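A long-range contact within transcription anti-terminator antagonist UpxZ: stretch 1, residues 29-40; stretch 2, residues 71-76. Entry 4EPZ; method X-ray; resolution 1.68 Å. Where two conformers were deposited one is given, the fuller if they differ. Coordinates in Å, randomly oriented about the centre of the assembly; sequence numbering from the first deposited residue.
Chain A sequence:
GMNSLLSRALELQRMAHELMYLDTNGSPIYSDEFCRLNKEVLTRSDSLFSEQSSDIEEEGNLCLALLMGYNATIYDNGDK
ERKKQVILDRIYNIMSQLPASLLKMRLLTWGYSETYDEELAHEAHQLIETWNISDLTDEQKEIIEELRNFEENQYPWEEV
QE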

# COMPACT_ATOMS: atom_id res chain seq x y z
N ILE A 29 10.15 21.94 7.89
CA ILE A 29 9.88 20.66 7.24
C ILE A 29 9.10 20.85 5.93
O ILE A 29 9.35 20.12 4.96
CB ILE A 29 9.10 19.73 8.20
N TYR A 30 8.17 21.83 5.90
CA TYR A 30 7.31 22.14 4.76
C TYR A 30 8.02 23.02 3.71
O TYR A 30 7.66 24.19 3.52
CB TYR A 30 6.01 22.80 5.24
CG TYR A 30 4.88 21.84 5.54
CD1 TYR A 30 4.93 21.00 6.65
CD2 TYR A 30 3.72 21.83 4.77
CE1 TYR A 30 3.87 20.15 6.96
CE2 TYR A 30 2.65 20.99 5.07
CZ TYR A 30 2.73 20.14 6.17
OH TYR A 30 1.68 19.30 6.47
N SER A 31 9.00 22.44 3.00
CA SER A 31 9.73 23.11 1.92
C SER A 31 8.89 23.08 0.64
O SER A 31 7.93 22.30 0.56
CB SER A 31 11.08 22.44 1.69
OG SER A 31 10.97 21.09 1.26
N ASP A 32 9.26 23.91 -0.37
CA ASP A 32 8.58 23.93 -1.68
C ASP A 32 8.61 22.53 -2.32
O ASP A 32 7.61 22.10 -2.88
CB ASP A 32 9.20 24.96 -2.64
CG ASP A 32 9.17 26.41 -2.19
OD1 ASP A 32 8.38 26.74 -1.28
OD2 ASP A 32 9.91 27.22 -2.78
N GLU A 33 9.77 21.84 -2.22
CA GLU A 33 10.01 20.50 -2.75
C GLU A 33 9.16 19.46 -2.02
O GLU A 33 8.51 18.64 -2.68
CB GLU A 33 11.49 20.14 -2.65
N PHE A 34 9.14 19.51 -0.67
CA PHE A 34 8.33 18.59 0.12
C PHE A 34 6.86 18.69 -0.31
O PHE A 34 6.22 17.66 -0.55
CB PHE A 34 8.48 18.85 1.64
CG PHE A 34 7.71 17.88 2.51
CD1 PHE A 34 8.16 16.58 2.71
CD2 PHE A 34 6.52 18.27 3.12
CE1 PHE A 34 7.44 15.69 3.52
CE2 PHE A 34 5.80 17.38 3.93
CZ PHE A 34 6.27 16.10 4.12
N CYS A 35 6.36 19.92 -0.45
CA CYS A 35 4.99 20.16 -0.89
C CYS A 35 4.79 19.65 -2.33
O CYS A 35 3.79 18.98 -2.57
CB CYS A 35 4.61 21.63 -0.76
SG CYS A 35 4.56 22.20 0.96
N ARG A 36 5.76 19.90 -3.24
CA ARG A 36 5.76 19.48 -4.66
C ARG A 36 5.63 17.94 -4.77
O ARG A 36 4.77 17.46 -5.53
CB ARG A 36 7.04 19.97 -5.35
CG ARG A 36 6.97 20.13 -6.87
CD ARG A 36 7.72 19.04 -7.65
NE ARG A 36 9.05 18.73 -7.10
CZ ARG A 36 9.47 17.51 -6.82
NH1 ARG A 36 8.69 16.46 -7.05
NH2 ARG A 36 10.68 17.32 -6.32
N LEU A 37 6.46 17.18 -4.01
CA LEU A 37 6.47 15.73 -3.97
C LEU A 37 5.16 15.18 -3.37
O LEU A 37 4.61 14.20 -3.89
CB LEU A 37 7.67 15.20 -3.17
CG LEU A 37 7.93 13.68 -3.26
CD1 LEU A 37 8.21 13.24 -4.70
CD2 LEU A 37 9.11 13.27 -2.39
N ASN A 38 4.67 15.80 -2.27
CA ASN A 38 3.41 15.36 -1.68
C ASN A 38 2.27 15.64 -2.63
O ASN A 38 1.35 14.82 -2.71
CB ASN A 38 3.14 16.05 -0.34
CG ASN A 38 3.78 15.32 0.78
OD1 ASN A 38 3.23 14.36 1.32
ND2 ASN A 38 4.98 15.74 1.12
N LYS A 39 2.35 16.78 -3.37
CA LYS A 39 1.33 17.20 -4.33
C LYS A 39 1.34 16.25 -5.53
O LYS A 39 0.28 15.85 -5.99
CB LYS A 39 1.54 18.67 -4.77
CG LYS A 39 0.52 19.22 -5.78
CD LYS A 39 -0.92 19.25 -5.26
CE LYS A 39 -1.84 20.03 -6.17
NZ LYS A 39 -1.65 21.50 -6.05
N GLU A 40 2.53 15.94 -6.03
CA GLU A 40 2.65 15.06 -7.19
C GLU A 40 2.09 13.66 -6.89
O GLU A 40 1.42 13.08 -7.75
CB GLU A 40 4.08 14.94 -7.67
CG GLU A 40 4.10 14.28 -9.04
CD GLU A 40 5.43 14.18 -9.75
OE1 GLU A 40 6.39 14.89 -9.35
OE2 GLU A 40 5.53 13.36 -10.69
N ASN A 71 -1.90 6.87 1.07
CA ASN A 71 -1.32 6.81 2.41
C ASN A 71 -0.07 7.65 2.50
O ASN A 71 0.20 8.19 3.57
CB ASN A 71 -0.99 5.38 2.84
CG ASN A 71 -2.19 4.74 3.49
OD1 ASN A 71 -2.58 5.10 4.62
ND2 ASN A 71 -2.90 3.93 2.73
N ALA A 72 0.70 7.76 1.41
CA ALA A 72 1.97 8.51 1.39
C ALA A 72 1.76 10.03 1.48
O ALA A 72 2.49 10.71 2.20
CB ALA A 72 2.76 8.18 0.14
N THR A 73 0.82 10.56 0.69
CA THR A 73 0.64 12.02 0.62
C THR A 73 0.01 12.59 1.89
O THR A 73 -0.94 12.00 2.42
CB THR A 73 -0.15 12.44 -0.65
OG1 THR A 73 -0.14 13.88 -0.71
CG2 THR A 73 -1.60 11.91 -0.68
N ILE A 74 0.49 13.78 2.32
CA ILE A 74 -0.06 14.48 3.50
C ILE A 74 -1.40 15.12 3.16
O ILE A 74 -2.18 15.45 4.06
CB ILE A 74 0.90 15.58 4.03
CG1 ILE A 74 1.26 16.60 2.92
CG2 ILE A 74 2.13 14.93 4.67
CD1 ILE A 74 1.83 17.97 3.35
N TYR A 75 -1.63 15.36 1.86
CA TYR A 75 -2.83 16.08 1.42
C TYR A 75 -4.06 15.18 1.44
O TYR A 75 -4.00 13.99 1.12
CB TYR A 75 -2.58 16.66 0.03
CG TYR A 75 -1.50 17.72 0.06
CD1 TYR A 75 -1.57 18.81 0.93
CD2 TYR A 75 -0.40 17.64 -0.79
CE1 TYR A 75 -0.55 19.77 0.98
CE2 TYR A 75 0.60 18.61 -0.78
CZ TYR A 75 0.51 19.68 0.10
OH TYR A 75 1.50 20.63 0.11
N ASP A 76 -5.18 15.77 1.88
CA ASP A 76 -6.47 15.09 2.04
C ASP A 76 -7.52 16.13 1.79
O ASP A 76 -7.60 17.08 2.57
CB ASP A 76 -6.60 14.48 3.45
CG ASP A 76 -7.89 13.66 3.74
OD1 ASP A 76 -8.84 13.73 2.93
OD2 ASP A 76 -7.93 12.99 4.79
O HOH W 1 4.43 12.89 3.39

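A single buried asparagine, Asn-38, carries every direct hydrogen bond between the two stretches, and it does so with both its backbone and its side chain. Asn-38 CA lies 4.9 Å from Thr-73 CA, the closest CA approach across the contact, and the CA-to-CB bond of Asn-38 points toward the second stretch. Thr-73 OG1 donates to Asn-38 O at 2.7 Å, while Ile-74 N donates to Asn-38 OD1 at 3.0 Å with an N-H...acceptor angle of 152°. The amide is held by its other end as well: Asn-38 ND2 donates to Phe-34 O at 2.8 Å and 165°, one turn back in the same helix, a bond that helps to fix the amide with OD1 directed at Ile-74 N. Water 1 donates to Asn-38 OD1 at 2.8 Å and to Ala-72 O at 3.2 Å, bridging two acceptors that could not bond to each other directly.

Thr-73 is the first residue after its helix to leave helical phi/psi, at -72/141°. Its hydroxyl, besides donating to Asn-38 O, accepts a weak bond from Tyr-75 N, with 3.3 Å between that nitrogen and Thr-73 OG1, and so links the Tyr-75 backbone to stretch 1 through one hydroxyl.

Packing contacts extend the interface. Ile-74, with chi1 at 56° (p), makes apolar contacts that bring Ile-74 CD1 to 3.6 Å from Tyr-30 CE2 and 4.1 Å from Phe-34 CE2; it meets both rings obliquely. The Tyr-30 position deserves caution, since that residue is poorly ordered. Tyr-75 lies along the helix: Cys-35 O and Lys-39 N sit at its ring edge, near the ring plane, with Tyr-75 CE2 3.6 Å from Lys-39 N. Lys-39 N already donates to Cys-35 O at 2.7 Å, so the ring packs beside a satisfied backbone pair. Tyr-75 OH reaches Cys-35 CB at 3.4 Å.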